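PDB 1Y2M: phenylalanine ammonia-lyase from Rhodosporidium toruloides, which catalyses the non-oxidative deamination of L-phenylalanine and L-tyrosine to trans-cinnamic and p-coumaric acid, releasing ammonium. Local coordinates for residues R333-F341 with A654-T662. Numbering follows the deposited sequence.
Sequences RKLLEGSRF and ALSYLSPRT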
loop_
_atom_site.group_PDB
_atom_site.type_symbol
_atom_site.label_atom_id
_atom_site.label_comp_id
_atom_site.label_asym_id
_atom_site.label_seq_id
_atom_site.Cartn_x
_atom_site.Cartn_y
_atom_site.Cartn_z
ATOM N N ARG B 333 -4.918 15.438 -30.843
ATOM C CA ARG B 333 -5.149 16.443 -31.856
ATOM C C ARG B 333 -5.401 15.799 -33.249
ATOM O O ARG B 333 -6.356 16.149 -33.939
ATOM C CB ARG B 333 -3.924 17.404 -31.914
ATOM C CG ARG B 333 -4.081 18.568 -32.910
ATOM C CD ARG B 333 -3.025 19.649 -32.730
ATOM N NE ARG B 333 -1.652 19.171 -33.009
ATOM C CZ ARG B 333 -0.701 18.938 -32.089
ATOM N NH1 ARG B 333 -0.923 19.074 -30.758
ATOM N NH2 ARG B 333 0.499 18.538 -32.489
ATOM N N LYS B 334 -4.551 14.850 -33.602
ATOM C CA LYS B 334 -4.655 14.128 -34.879
ATOM C C LYS B 334 -6.008 13.439 -34.987
ATOM O O LYS B 334 -6.706 13.575 -35.988
ATOM C CB LYS B 334 -3.516 13.127 -35.015
ATOM C CG LYS B 334 -3.686 12.214 -36.233
ATOM C CD LYS B 334 -2.431 12.075 -37.076
ATOM C CE LYS B 334 -1.313 11.417 -36.367
ATOM N NZ LYS B 334 -0.198 11.128 -37.334
ATOM N N LEU B 335 -6.393 12.743 -33.928
ATOM C CA LEU B 335 -7.664 12.022 -33.923
ATOM C C LEU B 335 -8.857 12.948 -34.056
ATOM O O LEU B 335 -9.846 12.534 -34.649
ATOM C CB LEU B 335 -7.810 11.194 -32.663
ATOM C CG LEU B 335 -6.802 10.049 -32.478
ATOM C CD1 LEU B 335 -7.029 9.438 -31.147
ATOM C CD2 LEU B 335 -6.937 8.991 -33.599
ATOM N N LEU B 336 -8.807 14.155 -33.467
ATOM C CA LEU B 336 -9.951 15.079 -33.518
ATOM C C LEU B 336 -10.071 15.903 -34.799
ATOM O O LEU B 336 -11.119 16.520 -35.039
ATOM C CB LEU B 336 -9.967 16.028 -32.291
ATOM C CG LEU B 336 -10.205 15.268 -30.969
ATOM C CD1 LEU B 336 -9.983 16.172 -29.755
ATOM C CD2 LEU B 336 -11.606 14.660 -30.978
ATOM N N GLU B 337 -9.032 15.934 -35.624
ATOM C CA GLU B 337 -9.111 16.672 -36.881
ATOM C C GLU B 337 -10.252 16.157 -37.697
ATOM O O GLU B 337 -10.413 14.952 -37.849
ATOM C CB GLU B 337 -7.838 16.546 -37.685
ATOM C CG GLU B 337 -6.740 17.262 -37.005
ATOM C CD GLU B 337 -5.887 18.084 -37.921
ATOM O OE1 GLU B 337 -6.202 18.209 -39.137
ATOM O OE2 GLU B 337 -4.900 18.618 -37.374
ATOM N N GLY B 338 -11.047 17.082 -38.192
ATOM C CA GLY B 338 -12.151 16.694 -39.053
ATOM C C GLY B 338 -13.422 16.301 -38.328
ATOM O O GLY B 338 -14.455 16.060 -38.986
ATOM N N SER B 339 -13.376 16.205 -36.998
ATOM C CA SER B 339 -14.587 15.959 -36.213
ATOM C C SER B 339 -15.593 17.097 -36.388
ATOM O O SER B 339 -15.228 18.255 -36.375
ATOM C CB SER B 339 -14.281 15.810 -34.718
ATOM O OG SER B 339 -15.471 15.466 -33.998
ATOM N N ARG B 340 -16.863 16.754 -36.571
ATOM C CA ARG B 340 -17.928 17.740 -36.530
ATOM C C ARG B 340 -18.674 17.659 -35.214
ATOM O O ARG B 340 -19.645 18.373 -35.025
ATOM C CB ARG B 340 -18.883 17.545 -37.717
ATOM C CG ARG B 340 -18.220 17.809 -39.069
ATOM C CD ARG B 340 -19.131 17.499 -40.255
ATOM N NE ARG B 340 -20.378 18.260 -40.205
ATOM C CZ ARG B 340 -21.557 17.855 -40.685
ATOM N NH1 ARG B 340 -21.709 16.664 -41.290
ATOM N NH2 ARG B 340 -22.603 18.660 -40.552
ATOM N N PHE B 341 -18.193 16.853 -34.277
ATOM C CA PHE B 341 -18.732 16.821 -32.908
ATOM C C PHE B 341 -17.891 17.746 -31.976
ATOM O O PHE B 341 -18.408 18.610 -31.271
ATOM C CB PHE B 341 -18.660 15.427 -32.307
ATOM C CG PHE B 341 -19.698 14.425 -32.792
ATOM C CD1 PHE B 341 -21.068 14.660 -32.672
ATOM C CD2 PHE B 341 -19.286 13.195 -33.280
ATOM C CE1 PHE B 341 -21.995 13.707 -33.037
ATOM C CE2 PHE B 341 -20.236 12.234 -33.675
ATOM C CZ PHE B 341 -21.575 12.488 -33.525
ATOM N N ALA B 654 -23.980 8.996 -37.137
ATOM C CA ALA B 654 -22.683 9.274 -36.519
ATOM C C ALA B 654 -21.587 9.359 -37.586
ATOM O O ALA B 654 -20.621 10.107 -37.425
ATOM C CB ALA B 654 -22.339 8.198 -35.527
ATOM N N LEU B 655 -21.722 8.568 -38.648
ATOM C CA LEU B 655 -20.704 8.582 -39.708
ATOM C C LEU B 655 -20.626 9.951 -40.383
ATOM O O LEU B 655 -19.638 10.247 -41.054
ATOM C CB LEU B 655 -21.011 7.497 -40.730
ATOM C CG LEU B 655 -21.057 6.100 -40.139
ATOM C CD1 LEU B 655 -21.516 5.099 -41.188
ATOM C CD2 LEU B 655 -19.744 5.653 -39.545
ATOM N N SER B 656 -21.665 10.760 -40.224
ATOM C CA SER B 656 -21.702 12.141 -40.776
ATOM C C SER B 656 -20.873 13.162 -39.976
ATOM O O SER B 656 -20.561 14.258 -40.489
ATOM C CB SER B 656 -23.139 12.659 -40.838
ATOM O OG SER B 656 -23.899 11.936 -41.784
ATOM N N TYR B 657 -20.538 12.837 -38.729
ATOM C CA TYR B 657 -19.960 13.799 -37.837
ATOM C C TYR B 657 -18.646 13.375 -37.240
ATOM O O TYR B 657 -17.880 14.225 -36.812
ATOM C CB TYR B 657 -20.941 14.089 -36.703
ATOM C CG TYR B 657 -22.300 14.552 -37.177
ATOM C CD1 TYR B 657 -22.476 15.809 -37.745
ATOM C CD2 TYR B 657 -23.405 13.730 -37.055
ATOM C CE1 TYR B 657 -23.733 16.227 -38.187
ATOM C CE2 TYR B 657 -24.650 14.116 -37.521
ATOM C CZ TYR B 657 -24.809 15.355 -38.076
ATOM O OH TYR B 657 -26.064 15.728 -38.510
ATOM N N LEU B 658 -18.400 12.063 -37.154
ATOM C CA LEU B 658 -17.164 11.594 -36.534
ATOM C C LEU B 658 -15.974 12.077 -37.337
ATOM O O LEU B 658 -16.051 12.197 -38.565
ATOM C CB LEU B 658 -17.116 10.076 -36.503
ATOM C CG LEU B 658 -17.982 9.446 -35.436
ATOM C CD1 LEU B 658 -18.234 8.017 -35.770
ATOM C CD2 LEU B 658 -17.344 9.543 -34.149
ATOM N N SER B 659 -14.849 12.261 -36.643
ATOM C CA SER B 659 -13.547 12.376 -37.305
ATOM C C SER B 659 -13.343 11.214 -38.192
ATOM O O SER B 659 -13.731 10.133 -37.816
ATOM C CB SER B 659 -12.381 12.302 -36.311
ATOM O OG SER B 659 -12.159 13.595 -35.853
ATOM N N PRO B 660 -12.633 11.399 -39.322
ATOM C CA PRO B 660 -12.317 10.216 -40.107
ATOM C C PRO B 660 -11.512 9.150 -39.374
ATOM O O PRO B 660 -11.608 7.976 -39.722
ATOM C CB PRO B 660 -11.507 10.772 -41.284
ATOM C CG PRO B 660 -11.064 12.097 -40.876
ATOM C CD PRO B 660 -12.146 12.623 -39.973
ATOM N N ARG B 661 -10.696 9.572 -38.407
ATOM C CA ARG B 661 -9.833 8.660 -37.668
ATOM C C ARG B 661 -10.608 7.982 -36.575
ATOM O O ARG B 661 -10.367 6.821 -36.265
ATOM C CB ARG B 661 -8.572 9.366 -37.128
ATOM C CG ARG B 661 -7.599 9.743 -38.227
ATOM C CD ARG B 661 -6.380 10.456 -37.721
ATOM N NE ARG B 661 -5.492 10.835 -38.820
ATOM C CZ ARG B 661 -4.545 10.059 -39.356
ATOM N NH1 ARG B 661 -4.294 8.842 -38.889
ATOM N NH2 ARG B 661 -3.807 10.526 -40.354
ATOM N N THR B 662 -11.522 8.688 -35.928
ATOM C CA THR B 662 -12.270 8.011 -34.854
ATOM C C THR B 662 -13.361 7.104 -35.441
ATOM O O THR B 662 -13.783 6.143 -34.796
ATOM C CB THR B 662 -12.897 8.956 -33.824
ATOM O OG1 THR B 662 -13.758 9.888 -34.457
ATOM C CG2 THR B 662 -11.834 9.738 -33.029
#
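R340 N donates to Y657 O (2.7 Å, N-H...O 165°, in the carbonyl plane), tying the loop that leaves helix 323-336 to the 654-662 loop, which runs antiparallel to it; the two segments come closest at S339 and S659, CA to CA 3.9 Å, where a type II turn from L336 to S339, with G338 at positive phi, ends. At the helix end the S659 hydroxyl lies among carbonyls: OG is 2.8 Å from L335 O and 3.0 Å from E337 O, and its single proton can serve either. Further along, the R340 chain, bent at chi3, crosses the Y657 side chain obliquely, NH1 making a weak bond to S656 O, while Y657 CE1 lies over one face of the guanidinium, whose plane is 47° from that of the ring. The F341 ring receives Y657 CB over its centre in a CH-pi contact, 3.6 Å from CB to the ring centroid, and L658 CG meets its edge. With an alanine here instead of the phenylalanine, a gap would probably open beneath Y657 CB, and L658 CG would lose the ring edge it touches. At the far end the CG and CD methylenes of K334 pack over one face of the R661 guanidinium (CG to NE 3.4 Å), the lysine chain bending at chi2 and chi3, while R661 NH1 bonds M714 O. E302 of helix 273-303 binds S339 OG, S659 N and T662 OG1, joining both loops to that helix; F542 of helix 506-560 meets the F341 and Y657 rings, E543 takes the Y657 hydroxyl, and Y666 of helix 662-672 packs on A654 and L658.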